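Local coordinates for protein virulence factor (Pectobacterium carotovorum, PDB 2W3Y) that acts as a virulence factor in infection of Drosophila, carries an S-linked palmitoyl group and binds lipid vesicles, at residues A[231-236]-A[242-247]. Numbering follows the deposited sequence.
Sequences EEYFSN and KVDNFL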
loop_
_atom_site.group_PDB
_atom_site.type_symbol
_atom_site.label_atom_id
_atom_site.label_comp_id
_atom_site.label_asym_id
_atom_site.label_seq_id
_atom_site.Cartn_x
_atom_site.Cartn_y
_atom_site.Cartn_z
ATOM N N GLU A 231 13.739 11.414 -8.838
ATOM C CA GLU A 231 14.741 12.375 -9.324
ATOM C C GLU A 231 15.392 11.901 -10.621
ATOM O O GLU A 231 15.478 12.668 -11.586
ATOM C CB GLU A 231 15.821 12.616 -8.265
ATOM C CG GLU A 231 15.319 13.197 -6.930
ATOM C CD GLU A 231 14.720 12.147 -5.976
ATOM O OE1 GLU A 231 14.103 12.572 -4.973
ATOM O OE2 GLU A 231 14.850 10.917 -6.227
ATOM N N GLU A 232 15.818 10.638 -10.636
ATOM C CA GLU A 232 16.373 9.992 -11.817
ATOM C C GLU A 232 15.343 9.779 -12.923
ATOM O O GLU A 232 15.693 9.839 -14.099
ATOM C CB GLU A 232 17.021 8.659 -11.458
ATOM C CG GLU A 232 18.343 8.807 -10.733
ATOM C CD GLU A 232 18.721 7.579 -9.925
ATOM O OE1 GLU A 232 19.177 6.582 -10.535
ATOM O OE2 GLU A 232 18.573 7.620 -8.678
ATOM N N TYR A 233 14.085 9.530 -12.552
ATOM C CA TYR A 233 13.014 9.364 -13.538
ATOM C C TYR A 233 12.798 10.653 -14.357
ATOM O O TYR A 233 12.518 10.596 -15.556
ATOM C CB TYR A 233 11.707 8.903 -12.864
ATOM C CG TYR A 233 10.541 8.735 -13.815
ATOM C CD1 TYR A 233 10.319 7.528 -14.475
ATOM C CD2 TYR A 233 9.664 9.794 -14.061
ATOM C CE1 TYR A 233 9.237 7.383 -15.369
ATOM C CE2 TYR A 233 8.602 9.667 -14.935
ATOM C CZ TYR A 233 8.386 8.460 -15.586
ATOM O OH TYR A 233 7.318 8.349 -16.445
ATOM N N PHE A 234 12.928 11.800 -13.706
ATOM C CA PHE A 234 12.736 13.082 -14.375
ATOM C C PHE A 234 14.023 13.697 -14.948
ATOM O O PHE A 234 13.961 14.707 -15.650
ATOM C CB PHE A 234 12.043 14.079 -13.439
ATOM C CG PHE A 234 10.549 13.956 -13.415
ATOM C CD1 PHE A 234 9.768 14.589 -14.384
ATOM C CD2 PHE A 234 9.912 13.219 -12.418
ATOM C CE1 PHE A 234 8.374 14.489 -14.361
ATOM C CE2 PHE A 234 8.519 13.106 -12.385
ATOM C CZ PHE A 234 7.748 13.739 -13.355
ATOM N N SER A 235 15.176 13.098 -14.660
ATOM C CA SER A 235 16.453 13.635 -15.147
ATOM C C SER A 235 17.181 12.703 -16.114
ATOM O O SER A 235 17.980 13.155 -16.939
ATOM C CB SER A 235 17.372 14.022 -13.983
ATOM O OG SER A 235 17.952 12.881 -13.373
ATOM N N ASN A 236 16.894 11.412 -16.017
ATOM C CA ASN A 236 17.610 10.391 -16.771
ATOM C C ASN A 236 16.661 9.703 -17.747
ATOM O O ASN A 236 15.876 8.830 -17.355
ATOM C CB ASN A 236 18.231 9.395 -15.784
ATOM C CG ASN A 236 19.147 8.381 -16.441
ATOM O OD1 ASN A 236 18.966 7.994 -17.589
ATOM N ND2 ASN A 236 20.125 7.919 -15.685
ATOM N N LYS A 242 13.233 2.612 -19.201
ATOM C CA LYS A 242 13.104 1.249 -18.674
ATOM C C LYS A 242 11.910 1.114 -17.719
ATOM O O LYS A 242 11.229 0.096 -17.738
ATOM C CB LYS A 242 14.413 0.677 -18.088
ATOM C CG LYS A 242 14.901 1.274 -16.776
ATOM C CD LYS A 242 15.947 0.347 -16.112
ATOM C CE LYS A 242 15.329 -0.498 -14.991
ATOM N NZ LYS A 242 15.897 -1.866 -14.842
ATOM N N VAL A 243 11.666 2.152 -16.916
ATOM C CA VAL A 243 10.483 2.241 -16.058
ATOM C C VAL A 243 9.215 2.127 -16.908
ATOM O O VAL A 243 8.432 1.199 -16.716
ATOM C CB VAL A 243 10.476 3.553 -15.207
ATOM C CG1 VAL A 243 9.131 3.760 -14.484
ATOM C CG2 VAL A 243 11.641 3.549 -14.186
ATOM N N ASP A 244 9.051 3.045 -17.870
ATOM C CA ASP A 244 7.852 3.114 -18.719
ATOM C C ASP A 244 7.584 1.845 -19.520
ATOM O O ASP A 244 6.434 1.404 -19.593
ATOM C CB ASP A 244 7.907 4.327 -19.655
ATOM C CG ASP A 244 7.683 5.644 -18.920
ATOM O OD1 ASP A 244 7.181 5.618 -17.765
ATOM O OD2 ASP A 244 8.023 6.705 -19.495
ATOM N N ASN A 245 8.642 1.258 -20.090
ATOM C CA ASN A 245 8.523 0.025 -20.865
ATOM C C ASN A 245 8.110 -1.162 -19.998
ATOM O O ASN A 245 7.260 -1.962 -20.385
ATOM C CB ASN A 245 9.836 -0.313 -21.601
ATOM C CG ASN A 245 10.108 0.603 -22.810
ATOM O OD1 ASN A 245 9.189 1.155 -23.422
ATOM N ND2 ASN A 245 11.385 0.753 -23.154
ATOM N N PHE A 246 8.734 -1.277 -18.833
ATOM C CA PHE A 246 8.419 -2.348 -17.886
ATOM C C PHE A 246 6.960 -2.242 -17.426
ATOM O O PHE A 246 6.213 -3.224 -17.459
ATOM C CB PHE A 246 9.373 -2.273 -16.693
ATOM C CG PHE A 246 9.054 -3.250 -15.597
ATOM C CD1 PHE A 246 9.573 -4.541 -15.625
ATOM C CD2 PHE A 246 8.247 -2.868 -14.522
ATOM C CE1 PHE A 246 9.284 -5.458 -14.621
ATOM C CE2 PHE A 246 7.951 -3.779 -13.508
ATOM C CZ PHE A 246 8.464 -5.079 -13.567
ATOM N N LEU A 247 6.569 -1.047 -16.996
ATOM C CA LEU A 247 5.186 -0.795 -16.569
ATOM C C LEU A 247 4.150 -1.079 -17.677
ATOM O O LEU A 247 3.102 -1.674 -17.417
ATOM C CB LEU A 247 5.037 0.624 -16.005
ATOM C CG LEU A 247 5.733 0.962 -14.676
ATOM C CD1 LEU A 247 5.307 2.332 -14.231
ATOM C CD2 LEU A 247 5.440 -0.066 -13.568
#
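Y233 of the short helix 230-235 reaches across to V243 and D244 of helix 237-250; the two consecutive helices are joined by a tight turn at N236, the N-cap of the second. Asparagine suits that place because its short side chain can accept from the backbone: OD1 takes the N-H of F239 and also hydrogen-bonds with OG1 of T238. The backbones stay apart, with CA of Y233 and CA of V243 8.0 Å from each other, and the long tyrosine side chain crosses the distance. Tyrosine suits the task because its ring can lie in a buried apolar setting while its hydroxyl reaches a polar group at the far end. CG is anti to the backbone N (chi1 179°), which carries CE1 and OH to V243 and D244.

The apolar part of the contact is small: CE1 of Y233 lies 3.7 Å from CG1 of V243, and CD1 of Y233 is 4.0 Å from CB of V243. The compact, branched valine points toward the first helix and packs obliquely on the CE1 side of the ring, while F105 of helix 91-105 also touches it. L66 of helix 57-81 touches Y233.

The polar part lies at the ring's edge. D244, a short acid, brings OD1 near the ring plane, 3.0 Å from OH of Y233, a close polar contact. K240 NZ hydrogen-bonds to this hydroxyl and forms a long, weak ion pair with OD2 of D244, which would partly offset the carboxylate's charge. Ring and carboxylate planes stand 78° apart, with OD2 of D244 3.5 Å from OH of Y233.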